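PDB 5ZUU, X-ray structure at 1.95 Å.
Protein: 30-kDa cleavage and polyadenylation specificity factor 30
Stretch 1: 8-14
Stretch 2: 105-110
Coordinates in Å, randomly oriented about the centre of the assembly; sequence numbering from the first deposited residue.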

ATOM      1  N   THR A   8      12.292 -11.379  -5.955  1.00 28.56           N
ATOM      2  CA  THR A   8      11.051 -11.837  -5.406  1.00 27.45           C
ATOM      3  C   THR A   8      10.093 -10.719  -5.023  1.00 24.60           C
ATOM      4  O   THR A   8       9.049 -11.002  -4.531  1.00 25.45           O
ATOM      5  CB  THR A   8      11.381 -12.607  -4.133  1.00 27.84           C
ATOM      6  OG1 THR A   8      12.012 -11.700  -3.195  1.00 27.37           O
ATOM      7  CG2 THR A   8      12.307 -13.800  -4.506  1.00 26.82           C
ATOM      8  N   SER A   9      10.499  -9.469  -5.187  1.00 22.51           N
ATOM      9  CA  SER A   9       9.686  -8.304  -4.891  1.00 21.54           C
ATOM     10  C   SER A   9       9.892  -7.276  -6.039  1.00 21.99           C
ATOM     11  O   SER A   9      10.806  -7.429  -6.840  1.00 22.31           O
ATOM     12  CB  SER A   9      10.079  -7.748  -3.500  1.00 21.17           C
ATOM     13  OG  SER A   9      11.352  -7.104  -3.490  1.00 19.64           O
ATOM     14  N   HIS A  10       9.025  -6.271  -6.169  1.00 20.89           N
ATOM     15  CA  HIS A  10       9.200  -5.295  -7.189  1.00 20.89           C
ATOM     16  C   HIS A  10       9.904  -4.155  -6.491  1.00 21.01           C
ATOM     17  O   HIS A  10       9.537  -3.784  -5.376  1.00 19.66           O
ATOM     18  CB  HIS A  10       7.874  -4.814  -7.788  1.00 21.47           C
ATOM     19  CG  HIS A  10       7.096  -5.899  -8.420  1.00 21.90           C
ATOM     20  ND1 HIS A  10       7.317  -6.300  -9.721  1.00 21.96           N
ATOM     21  CD2 HIS A  10       6.162  -6.734  -7.920  1.00 23.85           C
ATOM     22  CE1 HIS A  10       6.518  -7.313 -10.010  1.00 22.75           C
ATOM     23  NE2 HIS A  10       5.819  -7.612  -8.929  1.00 23.70           N
ATOM     24  N   PRO A  11      10.922  -3.609  -7.146  1.00 20.62           N
ATOM     25  CA  PRO A  11      11.568  -2.402  -6.653  1.00 20.24           C
ATOM     26  C   PRO A  11      10.615  -1.169  -6.685  1.00 20.43           C
ATOM     27  O   PRO A  11       9.728  -1.071  -7.511  1.00 18.05           O
ATOM     28  CB  PRO A  11      12.692  -2.202  -7.642  1.00 20.98           C
ATOM     29  CG  PRO A  11      12.104  -2.720  -8.930  1.00 22.43           C
ATOM     30  CD  PRO A  11      11.290  -3.924  -8.535  1.00 21.63           C
ATOM     31  N   LEU A  12      10.840  -0.251  -5.769  1.00 20.74           N
ATOM     32  CA  LEU A  12      10.190   1.000  -5.765  1.00 22.60           C
ATOM     33  C   LEU A  12      10.325   1.604  -7.156  1.00 25.55           C
ATOM     34  O   LEU A  12      11.422   1.722  -7.633  1.00 27.21           O
ATOM     35  CB  LEU A  12      10.859   1.854  -4.699  1.00 24.95           C
ATOM     36  CG  LEU A  12      10.030   3.004  -4.191  1.00 26.15           C
ATOM     37  CD1 LEU A  12       8.786   2.444  -3.515  1.00 25.72           C
ATOM     38  CD2 LEU A  12      10.902   3.819  -3.266  1.00 27.40           C
ATOM     39  N   PRO A  13       9.206   1.906  -7.867  1.00 25.58           N
ATOM     40  CA  PRO A  13       9.342   2.546  -9.166  1.00 25.66           C
ATOM     41  C   PRO A  13      10.204   3.802  -9.075  1.00 26.56           C
ATOM     42  O   PRO A  13      10.199   4.509  -8.030  1.00 25.74           O
ATOM     43  CB  PRO A  13       7.917   2.984  -9.508  1.00 26.37           C
ATOM     44  CG  PRO A  13       7.024   2.149  -8.682  1.00 25.26           C
ATOM     45  CD  PRO A  13       7.794   1.722  -7.487  1.00 25.95           C
ATOM     46  N   GLN A  14      10.952   4.044 -10.143  1.00 28.74           N
ATOM     47  CA  GLN A  14      11.820   5.202 -10.210  1.00 32.25           C
ATOM     48  C   GLN A  14      10.971   6.390 -10.606  1.00 30.47           C
ATOM     49  O   GLN A  14       9.907   6.251 -11.286  1.00 28.98           O
ATOM     50  CB  GLN A  14      12.938   4.989 -11.246  1.00 38.00           C
ATOM     51  CG  GLN A  14      13.984   3.935 -10.851  1.00 40.87           C
ATOM     52  CD  GLN A  14      14.813   3.460 -12.041  1.00 46.27           C
ATOM     53  OE1 GLN A  14      14.263   2.978 -13.047  1.00 45.57           O
ATOM     54  NE2 GLN A  14      16.142   3.639 -11.953  1.00 49.82           N
ATOM     55  N   VAL A 105      -4.375  -2.211  -7.458  1.00 14.73           N
ATOM     56  CA  VAL A 105      -3.072  -1.966  -6.878  1.00 14.90           C
ATOM     57  C   VAL A 105      -2.170  -3.115  -7.307  1.00 14.50           C
ATOM     58  O   VAL A 105      -2.654  -4.185  -7.604  1.00 15.29           O
ATOM     59  CB  VAL A 105      -3.104  -1.771  -5.339  1.00 13.50           C
ATOM     60  CG1 VAL A 105      -4.007  -0.652  -4.990  1.00 12.98           C
ATOM     61  CG2 VAL A 105      -3.567  -3.017  -4.603  1.00 13.98           C
ATOM     62  N   LYS A 106      -0.871  -2.846  -7.359  1.00 15.01           N
ATOM     63  CA  LYS A 106       0.162  -3.856  -7.552  1.00 15.28           C
ATOM     64  C   LYS A 106       1.051  -3.832  -6.331  1.00 14.18           C
ATOM     65  O   LYS A 106       1.719  -2.831  -6.072  1.00 12.83           O
ATOM     66  CB  LYS A 106       0.942  -3.483  -8.751  1.00 18.54           C
ATOM     67  CG  LYS A 106       2.231  -4.235  -9.022  1.00 21.31           C
ATOM     68  CD  LYS A 106       2.716  -3.720 -10.380  1.00 24.77           C
ATOM     69  CE  LYS A 106       4.210  -3.740 -10.570  1.00 29.34           C
ATOM     70  NZ  LYS A 106       4.534  -5.004 -11.248  1.00 34.22           N
ATOM     71  N   TRP A 107       1.058  -4.940  -5.603  1.00 13.46           N
ATOM     72  CA  TRP A 107       1.886  -5.091  -4.423  1.00 13.43           C
ATOM     73  C   TRP A 107       3.349  -5.157  -4.796  1.00 12.97           C
ATOM     74  O   TRP A 107       3.736  -5.918  -5.656  1.00 13.31           O
ATOM     75  CB  TRP A 107       1.434  -6.317  -3.653  1.00 13.08           C
ATOM     76  CG  TRP A 107       0.193  -6.016  -2.935  1.00 12.65           C
ATOM     77  CD1 TRP A 107      -1.099  -6.303  -3.338  1.00 12.71           C
ATOM     78  CD2 TRP A 107       0.070  -5.183  -1.788  1.00 12.29           C
ATOM     79  NE1 TRP A 107      -2.001  -5.775  -2.451  1.00 12.75           N
ATOM     80  CE2 TRP A 107      -1.325  -5.109  -1.475  1.00 12.77           C
ATOM     81  CE3 TRP A 107       0.990  -4.581  -0.934  1.00 12.02           C
ATOM     82  CZ2 TRP A 107      -1.810  -4.421  -0.377  1.00 12.95           C
ATOM     83  CZ3 TRP A 107       0.507  -3.913   0.181  1.00 12.93           C
ATOM     84  CH2 TRP A 107      -0.889  -3.801   0.429  1.00 13.04           C
ATOM     85  N   LEU A 108       4.134  -4.241  -4.243  1.00 12.61           N
ATOM     86  CA  LEU A 108       5.540  -4.144  -4.602  1.00 12.54           C
ATOM     87  C   LEU A 108       6.385  -4.937  -3.606  1.00 12.75           C
ATOM     88  O   LEU A 108       7.221  -5.713  -4.029  1.00 14.68           O
ATOM     89  CB  LEU A 108       5.975  -2.713  -4.740  1.00 12.21           C
ATOM     90  CG  LEU A 108       5.111  -1.928  -5.705  1.00 12.18           C
ATOM     91  CD1 LEU A 108       5.408  -0.440  -5.506  1.00 12.30           C
ATOM     92  CD2 LEU A 108       5.291  -2.342  -7.172  1.00 12.46           C
ATOM     93  N   LYS A 109       6.125  -4.779  -2.318  1.00 11.73           N
ATOM     94  CA  LYS A 109       6.876  -5.335  -1.290  1.00 11.76           C
ATOM     95  C   LYS A 109       5.969  -5.636  -0.134  1.00 11.79           C
ATOM     96  O   LYS A 109       5.206  -4.784   0.327  1.00 11.18           O
ATOM     97  CB  LYS A 109       7.914  -4.319  -0.801  1.00 12.94           C
ATOM     98  CG  LYS A 109       8.784  -4.764   0.392  1.00 13.17           C
ATOM     99  CD  LYS A 109       9.760  -5.880  -0.005  1.00 13.95           C
ATOM    100  CE  LYS A 109      10.408  -6.498   1.228  1.00 15.08           C
ATOM    101  NZ  LYS A 109      11.549  -7.485   1.006  1.00 15.64           N
ATOM    102  N   LEU A 110       6.047  -6.845   0.341  1.00 11.45           N
ATOM    103  CA  LEU A 110       5.319  -7.291   1.517  1.00 13.01           C
ATOM    104  C   LEU A 110       6.261  -7.798   2.601  1.00 13.15           C
ATOM    105  O   LEU A 110       7.164  -8.598   2.305  1.00 13.56           O
ATOM    106  CB  LEU A 110       4.403  -8.435   1.051  1.00 13.51           C
ATOM    107  CG  LEU A 110       3.210  -7.806   0.336  1.00 14.22           C
ATOM    108  CD1 LEU A 110       2.604  -8.742  -0.735  1.00 14.85           C
ATOM    109  CD2 LEU A 110       2.184  -7.288   1.351  1.00 13.65           C
TER
HETATM  110  O   HOH W   1      12.374  -9.358  -1.789  1.00 29.69           O

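An irregular segment, residues 8-14, packs against the strand 105-110 of the same chain, burying 329 Å² with both sides summed; the two touching parts run 115° apart. T8 makes no direct contact across the interface. S9 points its CB toward the strand, where it lies 3.5 Å from L108 O and 4.0 Å from K109 CD. Its hydroxyl reaches further through water 1, which hydrogen-bonds S9 OG at 3.0 Å and accepts a weak bond from K109 NZ at 3.5 Å. H10 gives the largest covered area of stretch 1, 90 Å². Its backbone N donates to L108 O (2.9 Å, N-H...O angle 160°), and this tie accompanies a CA-to-CA approach of 4.6 Å between H10 and L108. The H10 side chain (chi1 m) points toward the strand: H10 CB rests 3.6 Å from L108 CD2, and H10 CD2 lies 3.4 Å from W107 O, while the K106 side chain, t through chi3 with chi4 at 94°, brings its end over one ring face, with K106 CE 4.2 Å from the H10 ring centroid and only 11° off the normal, a CH-pi contact. P11 and L12 turn their CB atoms away. P13 returns to the strand, its CD meeting L108 CD1 at 3.8 Å, so L108 packs against both H10 and P13. Q14 lies beyond reach.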